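Local coordinates for protein diphosphomevalonate decarboxylase, putative (PDB 2HKE) that probably catalyses the ATP-dependent decarboxylation of (R)-5-diphosphomevalonate to isopentenyl diphosphate, a precursor of sterols and other isoprenoids, at residues D61-N66 with I100-N105; W20-G25 with G202-L207. The protein carries 1 engineered substitution. One frame throughout, in Å; residues are numbered along the deposited sequence.

Contact 1: D61-N66 with I100-N105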
loop_
_atom_site.group_PDB
_atom_site.type_symbol
_atom_site.label_atom_id
_atom_site.label_comp_id
_atom_site.label_asym_id
_atom_site.label_seq_id
_atom_site.Cartn_x
_atom_site.Cartn_y
_atom_site.Cartn_z
ATOM N N ASP A 61 17.505 19.757 -12.075
ATOM C CA ASP A 61 17.067 18.373 -11.950
ATOM C C ASP A 61 15.909 18.157 -12.903
ATOM O O ASP A 61 15.174 19.113 -13.210
ATOM C CB ASP A 61 16.613 18.096 -10.537
ATOM C CG ASP A 61 17.720 18.287 -9.531
ATOM O OD1 ASP A 61 18.871 17.839 -9.787
ATOM O OD2 ASP A 61 17.421 18.906 -8.507
ATOM N N THR A 62 15.756 16.921 -13.371
ATOM C CA THR A 62 14.613 16.563 -14.189
ATOM C C THR A 62 13.888 15.347 -13.655
ATOM O O THR A 62 14.463 14.455 -13.000
ATOM C CB THR A 62 15.002 16.272 -15.647
ATOM O OG1 THR A 62 15.755 15.058 -15.698
ATOM C CG2 THR A 62 15.834 17.423 -16.257
ATOM N N LEU A 63 12.607 15.295 -13.966
ATOM C CA LEU A 63 11.774 14.202 -13.533
ATOM C C LEU A 63 10.899 13.809 -14.704
ATOM O O LEU A 63 10.251 14.666 -15.268
ATOM C CB LEU A 63 10.909 14.673 -12.384
ATOM C CG LEU A 63 9.850 13.708 -11.886
ATOM C CD1 LEU A 63 10.496 12.433 -11.378
ATOM C CD2 LEU A 63 9.025 14.429 -10.766
ATOM N N ARG A 64 10.882 12.529 -15.041
ATOM C CA ARG A 64 10.021 11.991 -16.082
ATOM C C ARG A 64 9.156 10.941 -15.420
ATOM O O ARG A 64 9.664 9.989 -14.777
ATOM C CB ARG A 64 10.860 11.382 -17.185
ATOM C CG ARG A 64 10.099 11.128 -18.508
ATOM C CD ARG A 64 11.066 10.609 -19.627
ATOM N NE ARG A 64 11.911 11.643 -20.193
ATOM C CZ ARG A 64 11.534 12.504 -21.144
ATOM N NH1 ARG A 64 10.300 12.481 -21.649
ATOM N NH2 ARG A 64 12.400 13.398 -21.590
ATOM N N LEU A 65 7.849 11.146 -15.509
ATOM C CA LEU A 65 6.867 10.226 -14.953
ATOM C C LEU A 65 6.042 9.658 -16.095
ATOM O O LEU A 65 5.368 10.414 -16.802
ATOM C CB LEU A 65 5.916 10.935 -13.998
ATOM C CG LEU A 65 6.491 11.767 -12.864
ATOM C CD1 LEU A 65 5.349 12.417 -12.096
ATOM C CD2 LEU A 65 7.337 10.893 -11.946
ATOM N N ASN A 66 6.072 8.341 -16.235
ATOM C CA ASN A 66 5.272 7.636 -17.223
ATOM C C ASN A 66 5.556 8.135 -18.628
ATOM O O ASN A 66 4.626 8.325 -19.417
ATOM C CB ASN A 66 3.787 7.808 -16.896
ATOM C CG ASN A 66 3.447 7.405 -15.476
ATOM O OD1 ASN A 66 4.020 6.452 -14.939
ATOM N ND2 ASN A 66 2.505 8.127 -14.857
ATOM N N ILE A 100 15.758 11.958 -13.077
ATOM C CA ILE A 100 14.940 10.889 -12.507
ATOM C C ILE A 100 13.897 10.484 -13.529
ATOM O O ILE A 100 13.201 11.355 -14.080
ATOM C CB ILE A 100 14.158 11.410 -11.277
ATOM C CG1 ILE A 100 15.096 12.048 -10.244
ATOM C CG2 ILE A 100 13.332 10.300 -10.638
ATOM C CD1 ILE A 100 14.353 12.826 -9.205
ATOM N N VAL A 101 13.775 9.181 -13.742
ATOM C CA VAL A 101 12.828 8.630 -14.706
ATOM C C VAL A 101 12.084 7.531 -13.988
ATOM O O VAL A 101 12.702 6.592 -13.481
ATOM C CB VAL A 101 13.575 8.069 -15.947
ATOM C CG1 VAL A 101 12.606 7.362 -16.892
ATOM C CG2 VAL A 101 14.371 9.177 -16.649
ATOM N N SER A 102 10.764 7.683 -13.883
ATOM C CA SER A 102 9.975 6.791 -13.076
ATOM C C SER A 102 8.826 6.227 -13.898
ATOM O O SER A 102 8.219 6.953 -14.688
ATOM C CB SER A 102 9.423 7.545 -11.883
ATOM O OG SER A 102 10.500 7.962 -11.092
ATOM N N GLU A 103 8.532 4.950 -13.715
ATOM C CA GLU A 103 7.296 4.399 -14.281
ATOM C C GLU A 103 6.715 3.296 -13.402
ATOM O O GLU A 103 7.330 2.869 -12.415
ATOM C CB GLU A 103 7.584 3.833 -15.668
ATOM C CG GLU A 103 8.322 2.538 -15.612
ATOM C CD GLU A 103 8.794 2.039 -16.966
ATOM O OE1 GLU A 103 8.996 2.870 -17.900
ATOM O OE2 GLU A 103 9.005 0.815 -17.066
ATOM N N ASN A 104 5.553 2.783 -13.795
ATOM C CA ASN A 104 5.023 1.574 -13.172
ATOM C C ASN A 104 4.190 0.829 -14.191
ATOM O O ASN A 104 3.828 1.408 -15.206
ATOM C CB ASN A 104 4.209 1.913 -11.906
ATOM C CG ASN A 104 2.813 2.420 -12.220
ATOM O OD1 ASN A 104 1.972 1.656 -12.662
ATOM N ND2 ASN A 104 2.576 3.699 -11.995
ATOM N N ASN A 105 3.917 -0.435 -13.927
ATOM C CA ASN A 105 3.141 -1.275 -14.853
ATOM C C ASN A 105 1.799 -1.719 -14.260
ATOM O O ASN A 105 1.246 -2.727 -14.664
ATOM C CB ASN A 105 3.959 -2.481 -15.282
ATOM C CG ASN A 105 4.244 -3.446 -14.148
ATOM O OD1 ASN A 105 4.142 -3.100 -12.949
ATOM N ND2 ASN A 105 4.577 -4.685 -14.506
HETATM O O HOH W 1 14.154 12.893 -16.229
#
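Two parallel neighbours in the mixed sheet of the N-terminal domain meet here, with L63, R64 and L65 paired to I100, V101 and S102. The strand axes are 4.6 Å apart and diverge by 14°. Four backbone bonds join the two segments. I100 N donates to T62 O, and I100 O accepts R64 N at 2.8 Å. S102 N reaches R64 O at 2.7 Å, and S102 O accepts N66 N. I100 thus bonds T62 and R64, and S102 bonds R64 and N66, the last just past the strand. A water gives I100 O a second donor and also bonds T62 OG1.

On one face, L63 holds CG anti to the backbone N (chi1 173°). This brings CD1 obliquely against the I100 branch, 3.6 Å from I100 CG2. Further along, L65 CD2 lies 3.9 Å from S102 CB. On this side M122 of helix 114-130 packs against I100 and S102, and S102 OG is hydrogen-bonded to T50 OG1 of strand 48-55.

The other face carries R64 and V101. They touch lightly, with R64 CB 4.2 Å from V101 CG2. The R64 chain bends at chi3 and its NH1 bonds G67 O, while T62 OG1 bonds N99 ND2.

N66 has a positive phi of 57° where the chain turns into strand 68-70. Strand 62-65 pairs antiparallel with 68-70 through L63 and V70, and parallel with 97-104. The pair belongs to the helix-backed sheet of the S5-like N-terminal domain found in this family of GHMP-related enzymes.

Contact 2: W20-G25 with G202-L207. With SO4 (sulfate ion), chain C.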
loop_
_atom_site.group_PDB
_atom_site.type_symbol
_atom_site.label_atom_id
_atom_site.label_comp_id
_atom_site.label_asym_id
_atom_site.label_seq_id
_atom_site.Cartn_x
_atom_site.Cartn_y
_atom_site.Cartn_z
ATOM N N TRP A 20 -4.265 7.623 8.633
ATOM C CA TRP A 20 -5.262 8.567 8.221
ATOM C C TRP A 20 -5.168 9.747 9.159
ATOM O O TRP A 20 -5.740 9.741 10.220
ATOM C CB TRP A 20 -6.658 7.948 8.223
ATOM C CG TRP A 20 -7.674 8.756 7.466
ATOM C CD1 TRP A 20 -8.725 9.448 7.983
ATOM C CD2 TRP A 20 -7.777 8.846 6.067
ATOM N NE1 TRP A 20 -9.457 10.041 6.967
ATOM C CE2 TRP A 20 -8.891 9.667 5.777
ATOM C CE3 TRP A 20 -7.017 8.346 5.003
ATOM C CZ2 TRP A 20 -9.245 9.993 4.482
ATOM C CZ3 TRP A 20 -7.382 8.707 3.704
ATOM C CH2 TRP A 20 -8.482 9.523 3.471
ATOM N N GLY A 21 -4.363 10.725 8.760
ATOM C CA GLY A 21 -4.139 11.940 9.492
ATOM C C GLY A 21 -2.681 12.266 9.773
ATOM O O GLY A 21 -1.925 11.411 10.293
ATOM N N LYS A 22 -2.303 13.510 9.483
ATOM C CA LYS A 22 -1.034 14.069 9.907
ATOM C C LYS A 22 -1.206 14.955 11.150
ATOM O O LYS A 22 -2.129 15.791 11.208
ATOM C CB LYS A 22 -0.395 14.870 8.781
ATOM C CG LYS A 22 -0.133 14.035 7.513
ATOM C CD LYS A 22 0.272 14.910 6.358
ATOM C CE LYS A 22 0.469 14.220 5.001
ATOM N NZ LYS A 22 -0.748 13.597 4.519
ATOM N N ARG A 23 -0.319 14.775 12.115
ATOM C CA ARG A 23 -0.359 15.552 13.340
ATOM C C ARG A 23 0.149 16.986 13.197
ATOM O O ARG A 23 0.715 17.384 12.167
ATOM C CB ARG A 23 0.371 14.803 14.453
ATOM C CG ARG A 23 1.870 14.694 14.288
ATOM C CD ARG A 23 2.503 14.065 15.526
ATOM N NE ARG A 23 3.965 14.103 15.550
ATOM C CZ ARG A 23 4.769 13.098 15.192
ATOM N NH1 ARG A 23 4.281 11.996 14.658
ATOM N NH2 ARG A 23 6.084 13.224 15.295
ATOM N N GLU A 24 -0.098 17.795 14.236
ATOM C CA GLU A 24 0.350 19.186 14.194
ATOM C C GLU A 24 1.841 19.218 13.959
ATOM O O GLU A 24 2.565 18.519 14.628
ATOM C CB GLU A 24 0.027 19.913 15.510
ATOM C CG GLU A 24 0.500 21.403 15.474
ATOM C CD GLU A 24 -0.354 22.258 14.573
ATOM O OE1 GLU A 24 -1.590 22.025 14.593
ATOM O OE2 GLU A 24 0.206 23.153 13.839
ATOM N N GLY A 25 2.264 20.023 12.992
ATOM C CA GLY A 25 3.668 20.176 12.631
ATOM C C GLY A 25 4.096 19.134 11.605
ATOM O O GLY A 25 5.253 19.070 11.233
ATOM N N GLY A 202 -8.304 14.765 2.242
ATOM C CA GLY A 202 -9.394 14.162 3.014
ATOM C C GLY A 202 -8.999 13.825 4.433
ATOM O O GLY A 202 -9.784 14.003 5.389
ATOM N N MET A 203 -7.791 13.297 4.602
ATOM C CA MET A 203 -7.390 12.844 5.928
ATOM C C MET A 203 -7.312 14.018 6.896
ATOM O O MET A 203 -7.664 13.879 8.075
ATOM C CB MET A 203 -6.068 12.031 5.936
ATOM C CG MET A 203 -4.818 12.769 5.589
ATOM S SD MET A 203 -3.341 11.677 5.785
ATOM C CE MET A 203 -3.569 10.554 4.419
ATOM N N GLN A 204 -6.895 15.173 6.414
ATOM C CA GLN A 204 -6.869 16.337 7.306
ATOM C C GLN A 204 -8.318 16.849 7.545
ATOM O O GLN A 204 -8.627 17.331 8.612
ATOM C CB GLN A 204 -5.987 17.435 6.748
ATOM C CG GLN A 204 -4.495 17.008 6.642
ATOM C CD GLN A 204 -3.970 16.383 7.943
ATOM O OE1 GLN A 204 -3.984 15.159 8.107
ATOM N NE2 GLN A 204 -3.592 17.217 8.900
ATOM N N GLN A 205 -9.184 16.709 6.566
ATOM C CA GLN A 205 -10.581 17.090 6.776
ATOM C C GLN A 205 -11.202 16.190 7.835
ATOM O O GLN A 205 -11.919 16.638 8.716
ATOM C CB GLN A 205 -11.330 17.052 5.450
ATOM C CG GLN A 205 -12.638 17.837 5.453
ATOM C CD GLN A 205 -12.481 19.356 5.638
ATOM O OE1 GLN A 205 -11.373 19.921 5.509
ATOM N NE2 GLN A 205 -13.614 20.033 5.936
ATOM N N SER A 206 -10.885 14.893 7.799
ATOM C CA SER A 206 -11.326 13.969 8.868
ATOM C C SER A 206 -10.785 14.366 10.214
ATOM O O SER A 206 -11.474 14.347 11.180
ATOM C CB SER A 206 -10.913 12.512 8.563
ATOM O OG SER A 206 -11.526 12.029 7.393
ATOM N N LEU A 207 -9.519 14.735 10.287
ATOM C CA LEU A 207 -8.930 15.078 11.534
ATOM C C LEU A 207 -9.601 16.300 12.098
ATOM O O LEU A 207 -9.788 16.363 13.302
ATOM C CB LEU A 207 -7.430 15.328 11.383
ATOM C CG LEU A 207 -6.592 15.474 12.629
ATOM C CD1 LEU A 207 -6.706 14.292 13.617
ATOM C CD2 LEU A 207 -5.107 15.611 12.114
HETATM S S SO4 C . 0.331 11.431 1.939
HETATM O O1 SO4 C . -0.259 12.740 2.139
HETATM O O2 SO4 C . -0.707 10.428 1.884
HETATM O O3 SO4 C . 1.067 11.399 0.680
HETATM O O4 SO4 C . 1.216 11.112 3.061
#
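M203 reaches from helix 199-209 across W20 and G21 to the amine of K22. Its CB sits over the face of the W20 indole, 3.7 Å from the centroid of the six-membered ring, in a CH-pi contact. CG lies between the backbone N and the carbonyl carbon (chi1 67°), which carries the chain past the loop backbone, with CG 3.8 Å from G21 N. SD accepts a weak hydrogen bond from G21 N at 3.3 Å. The same sulfur is 3.5 Å from K22 NZ. A bend at chi3 (70°) then takes CE to the W20 ring and the bound sulfate, 3.8 Å from sulfate O2.

The indole is also held at its edge. W20 NE1 donates to S206 OG, 2.9 Å away and close to the ring plane. S206 OG has a stronger partner in T258.

Q204 grips the backbone of K22 with both ends of its amide. OE1 accepts K22 N at 2.7 Å in a nearly straight bond (176°), and NE2 donates to K22 O at 3.1 Å. L207 CD2 also abuts K22 O.

K22 NZ donates to the sulfate. Y19 OH bonds both K22 NZ and the sulfate, which is also bonded by R77, S144, G145 and T200. The ion probably comes from the crystallisation liquor, but the set of donors is consistent with a site for a phosphate group.

The loop lies between strands 5-15 and 36-40. W20 also packs on L251, I254 and C255 of helix 237-256, while L207 touches M213 and I217 of helix 213-234. The loop is thus fastened to helix 199-209 beside two further helices.

How the contacts relate
The centres of the two contacts are 28 Å apart, and their nearest atoms are about 18 Å apart, so they do not touch. Along the chain the order is 20-25, 61-66, 100-105 and 202-207. Both segments of contact 1 fall between the two segments of contact 2 in the sequence. Contact 1 lies within the mixed sheet of the N-terminal domain. The sheet links them: the loop 20-25 follows strand 5-15, which pairs with 48-55, and that strand pairs with 97-104. Contact 1 is internal to the N-terminal domain, and contact 2 joins a loop of that domain to a helix of the C-terminal domain beside a bound sulfate.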